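Local atomic coordinates of ferric uptake regulation protein (Pseudomonas aeruginosa, PDB entry 1MZB), a protein that probably senses cellular iron and, in its metal-bound form, binds DNA to control the genes of iron uptake. Residues N73-G76 against G77-V80; H34-A37 against E38-Y41. All coordinates share one frame; numbering follows the deposited sequence.

Interaction 1 (N73-G76 against G77-V80); sequences NFDG and GHAV. With ZN (zinc ion), chain D.
Asp-75 and His-78, three residues apart on one turn of the chain, share a zinc ion and show how a short loop can present two metal ligands. Asp-75 binds through OD2, 1.9 Å from the zinc, and His-78 through ND1, 2.1 Å from it. Carboxylate and imidazole planes stand 81° apart, and OD2 lies at the edge of the ring, near its plane. In both residues CG sits between the backbone N and the carbonyl carbon, which turns the two groups toward the same metal.

Hydrogen bonds fix the other carboxylate oxygen. Asp-75 OD1 accepts from Gly-77 N at 2.8 Å, on its anti side and 34° out of the carboxylate plane; this is an Asx turn, with a further weak bond from His-78 N. One oxygen thus holds the turn as its partner holds the metal. Asn-73 works inside its own segment: OD1 takes a weak bond from Gly-76 N, and ND2 gives another, also weak, to Gly-76 O. Gly-76 has a positive phi, a backbone region open mainly to glycine, and this lets the chain turn there.

A water bridges the two arms, accepting from Asp-75 N and donating to His-78 O at 2.8 Å.

Apolar contact is slight: Phe-74 CE2 approaches Val-80 CG1 at 4.3 Å, obliquely to the ring. Phe-74 also stacks on His-72 and meets the ring of His-91, a ligand of another zinc. The whole forms the connection of a beta hairpin, leaving strand 69-72 and entering strand 80-83, where Val-80 pairs through its backbone with His-72; the side chain of His-78 rests against Ser-36 and that of Val-80 against His-34, both in the stretch leading into helix 37-46.

Interaction 2 (H34-A37 against E38-Y41); sequences HMSA and EDVY. With ZN (zinc ion), chain C.
Ser-36 and Asp-39 form a capping box over the first turn of helix 37-46. Ser-36, the N-cap, receives Asp-39 N on its OG at 3.0 Å; a chi1 of 73° brings the hydroxyl round to that amide. In return Asp-39 OD2 takes Ser-36 N at 3.0 Å in an almost straight bond, on the anti side and tilted 35° out of the carboxylate plane. Main-chain bonds then begin the helix, Val-40 N to Ser-36 O and Tyr-41 N to Ala-37 O at 2.9 Å.

Apolar contact lies alongside the box. Met-35 packs its CB 3.8 Å from Asp-39 CB, and its chain, bent at chi3 (-56°), brings CE to 3.8 Å from Val-40 CG2. Val-40 continues onto Val-56 and Leu-60 of helix 53-66, and Met-35 onto Leu-27 of helix 18-28.

At the other end of its segment from the helix, His-34 binds a zinc through NE2, with Glu-82, His-91 and Glu-102 completing the site. In the box itself, two reciprocal bonds occupy the amides of Ser-36 and Asp-39, and the carboxylate probably gains from the positive end of the helix dipole.

Interaction 2 closes at residue 41 and interaction 1 opens at residue 73, yet their centres lie only 12 Å apart and they touch directly. Val-80 CG1 comes within 3.2 Å of His-34 CB, and His-78 CD2 lies 3.7 Å from Ser-36 CB. Each contact serves a different zinc, and the two ions are 14.6 Å apart. Phe-74 stands between the two sites, nearer the zinc of His-34, with its CE2 4.1 Å from His-34 CD2. The packing joins the zinc-binding hairpin connection to the segment entering helix 37-46, which may let metal binding be felt there.

Interaction 1 (N73-G76 against G77-V80)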
loop_
_atom_site.group_PDB
_atom_site.type_symbol
_atom_site.label_atom_id
_atom_site.label_comp_id
_atom_site.label_asym_id
_atom_site.label_seq_id
_atom_site.Cartn_x
_atom_site.Cartn_y
_atom_site.Cartn_z
ATOM N N ASN A 73 13.094 -13.115 -3.214
ATOM C CA ASN A 73 14.257 -13.738 -2.571
ATOM C C ASN A 73 15.126 -12.519 -2.285
ATOM O O ASN A 73 15.833 -12.000 -3.171
ATOM C CB ASN A 73 14.983 -14.695 -3.497
ATOM C CG ASN A 73 16.084 -15.427 -2.786
ATOM O OD1 ASN A 73 16.724 -14.857 -1.901
ATOM N ND2 ASN A 73 16.303 -16.699 -3.144
ATOM N N PHE A 74 15.058 -12.036 -1.058
ATOM C CA PHE A 74 15.813 -10.833 -0.700
ATOM C C PHE A 74 17.236 -11.034 -0.204
ATOM O O PHE A 74 18.092 -10.161 -0.427
ATOM C CB PHE A 74 15.062 -10.042 0.379
ATOM C CG PHE A 74 13.681 -9.583 -0.042
ATOM C CD1 PHE A 74 13.515 -8.750 -1.149
ATOM C CD2 PHE A 74 12.565 -9.911 0.733
ATOM C CE1 PHE A 74 12.225 -8.231 -1.477
ATOM C CE2 PHE A 74 11.293 -9.410 0.411
ATOM C CZ PHE A 74 11.124 -8.572 -0.683
ATOM N N ASP A 75 17.506 -12.150 0.465
ATOM C CA ASP A 75 18.866 -12.344 0.969
ATOM C C ASP A 75 19.620 -13.357 0.143
ATOM O O ASP A 75 20.770 -13.674 0.450
ATOM C CB ASP A 75 18.866 -12.711 2.461
ATOM C CG ASP A 75 18.349 -14.121 2.754
ATOM O OD1 ASP A 75 18.094 -14.931 1.820
ATOM O OD2 ASP A 75 18.208 -14.435 3.966
ATOM N N GLY A 76 18.984 -13.833 -0.936
ATOM C CA GLY A 76 19.628 -14.795 -1.813
ATOM C C GLY A 76 19.451 -16.257 -1.426
ATOM O O GLY A 76 19.446 -17.137 -2.291
ATOM N N GLY A 77 19.241 -16.509 -0.134
ATOM C CA GLY A 77 19.156 -17.868 0.347
ATOM C C GLY A 77 17.804 -18.423 0.748
ATOM O O GLY A 77 17.716 -19.626 1.039
ATOM N N HIS A 78 16.768 -17.588 0.803
ATOM C CA HIS A 78 15.435 -18.162 1.080
ATOM C C HIS A 78 14.346 -17.360 0.388
ATOM O O HIS A 78 14.512 -16.175 0.114
ATOM C CB HIS A 78 15.134 -18.307 2.575
ATOM C CG HIS A 78 14.648 -17.060 3.230
ATOM N ND1 HIS A 78 15.479 -16.113 3.777
ATOM C CD2 HIS A 78 13.381 -16.610 3.438
ATOM C CE1 HIS A 78 14.726 -15.133 4.314
ATOM N NE2 HIS A 78 13.437 -15.374 4.132
ATOM N N ALA A 79 13.244 -18.041 0.077
ATOM C CA ALA A 79 12.132 -17.405 -0.613
ATOM C C ALA A 79 11.165 -16.848 0.421
ATOM O O ALA A 79 10.932 -17.496 1.424
ATOM C CB ALA A 79 11.409 -18.421 -1.445
ATOM N N VAL A 80 10.632 -15.658 0.155
ATOM C CA VAL A 80 9.663 -15.028 1.024
ATOM C C VAL A 80 8.363 -15.009 0.235
ATOM O O VAL A 80 8.407 -14.747 -0.952
ATOM C CB VAL A 80 10.082 -13.581 1.306
ATOM C CG1 VAL A 80 8.887 -12.719 1.651
ATOM C CG2 VAL A 80 11.101 -13.594 2.441
HETATM ZN ZN ZN D . 17.510 -16.185 4.350
HETATM O O HOH W 1 14.927 -13.601 1.258
#

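Interaction 2 (H34-A37 against E38-Y41)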
loop_
_atom_site.group_PDB
_atom_site.type_symbol
_atom_site.label_atom_id
_atom_site.label_comp_id
_atom_site.label_asym_id
_atom_site.label_seq_id
_atom_site.Cartn_x
_atom_site.Cartn_y
_atom_site.Cartn_z
ATOM N N HIS A 34 6.898 -10.719 5.730
ATOM C CA HIS A 34 7.562 -11.526 4.703
ATOM C C HIS A 34 7.978 -12.902 5.220
ATOM O O HIS A 34 9.117 -13.135 5.626
ATOM C CB HIS A 34 8.785 -10.781 4.176
ATOM C CG HIS A 34 8.482 -9.373 3.770
ATOM N ND1 HIS A 34 8.665 -8.322 4.636
ATOM C CD2 HIS A 34 7.926 -8.919 2.616
ATOM C CE1 HIS A 34 8.214 -7.254 4.005
ATOM N NE2 HIS A 34 7.757 -7.559 2.772
ATOM N N MET A 35 7.043 -13.827 5.142
ATOM C CA MET A 35 7.266 -15.159 5.623
ATOM C C MET A 35 7.811 -16.173 4.621
ATOM O O MET A 35 7.419 -16.213 3.458
ATOM C CB MET A 35 5.966 -15.708 6.193
ATOM C CG MET A 35 5.533 -15.052 7.530
ATOM S SD MET A 35 4.071 -15.854 8.187
ATOM C CE MET A 35 3.027 -15.682 6.861
ATOM N N SER A 36 8.695 -17.014 5.127
ATOM C CA SER A 36 9.220 -18.127 4.356
ATOM C C SER A 36 8.222 -19.285 4.508
ATOM O O SER A 36 7.278 -19.233 5.344
ATOM C CB SER A 36 10.564 -18.582 4.932
ATOM O OG SER A 36 10.346 -19.255 6.159
ATOM N N ALA A 37 8.417 -20.338 3.721
ATOM C CA ALA A 37 7.563 -21.530 3.832
ATOM C C ALA A 37 7.659 -22.119 5.242
ATOM O O ALA A 37 6.660 -22.553 5.823
ATOM C CB ALA A 37 7.980 -22.589 2.786
ATOM N N GLU A 38 8.861 -22.104 5.814
ATOM C CA GLU A 38 9.067 -22.616 7.171
ATOM C C GLU A 38 8.353 -21.762 8.219
ATOM O O GLU A 38 7.816 -22.302 9.209
ATOM C CB GLU A 38 10.571 -22.675 7.499
ATOM C CG GLU A 38 11.254 -23.931 6.950
ATOM C CD GLU A 38 12.679 -24.026 7.459
ATOM O OE1 GLU A 38 12.835 -24.282 8.683
ATOM O OE2 GLU A 38 13.617 -23.826 6.636
ATOM N N ASP A 39 8.367 -20.438 8.026
ATOM C CA ASP A 39 7.668 -19.541 8.956
ATOM C C ASP A 39 6.185 -19.883 8.945
ATOM O O ASP A 39 5.546 -19.926 10.002
ATOM C CB ASP A 39 7.821 -18.065 8.573
ATOM C CG ASP A 39 9.253 -17.530 8.733
ATOM O OD1 ASP A 39 9.989 -17.983 9.650
ATOM O OD2 ASP A 39 9.631 -16.630 7.940
ATOM N N VAL A 40 5.620 -20.102 7.755
ATOM C CA VAL A 40 4.196 -20.450 7.680
ATOM C C VAL A 40 3.959 -21.783 8.394
ATOM O O VAL A 40 3.047 -21.909 9.253
ATOM C CB VAL A 40 3.708 -20.514 6.198
ATOM C CG1 VAL A 40 2.252 -20.960 6.132
ATOM C CG2 VAL A 40 3.844 -19.151 5.534
ATOM N N TYR A 41 4.763 -22.785 8.052
ATOM C CA TYR A 41 4.675 -24.120 8.679
ATOM C C TYR A 41 4.775 -24.061 10.213
ATOM O O TYR A 41 3.942 -24.670 10.950
ATOM C CB TYR A 41 5.802 -25.014 8.104
ATOM C CG TYR A 41 5.996 -26.314 8.833
ATOM C CD1 TYR A 41 5.103 -27.364 8.670
ATOM C CD2 TYR A 41 7.083 -26.488 9.695
ATOM C CE1 TYR A 41 5.294 -28.586 9.355
ATOM C CE2 TYR A 41 7.277 -27.688 10.381
ATOM C CZ TYR A 41 6.381 -28.725 10.208
ATOM O OH TYR A 41 6.567 -29.884 10.932
HETATM ZN ZN ZN C . 6.812 -6.848 1.158
#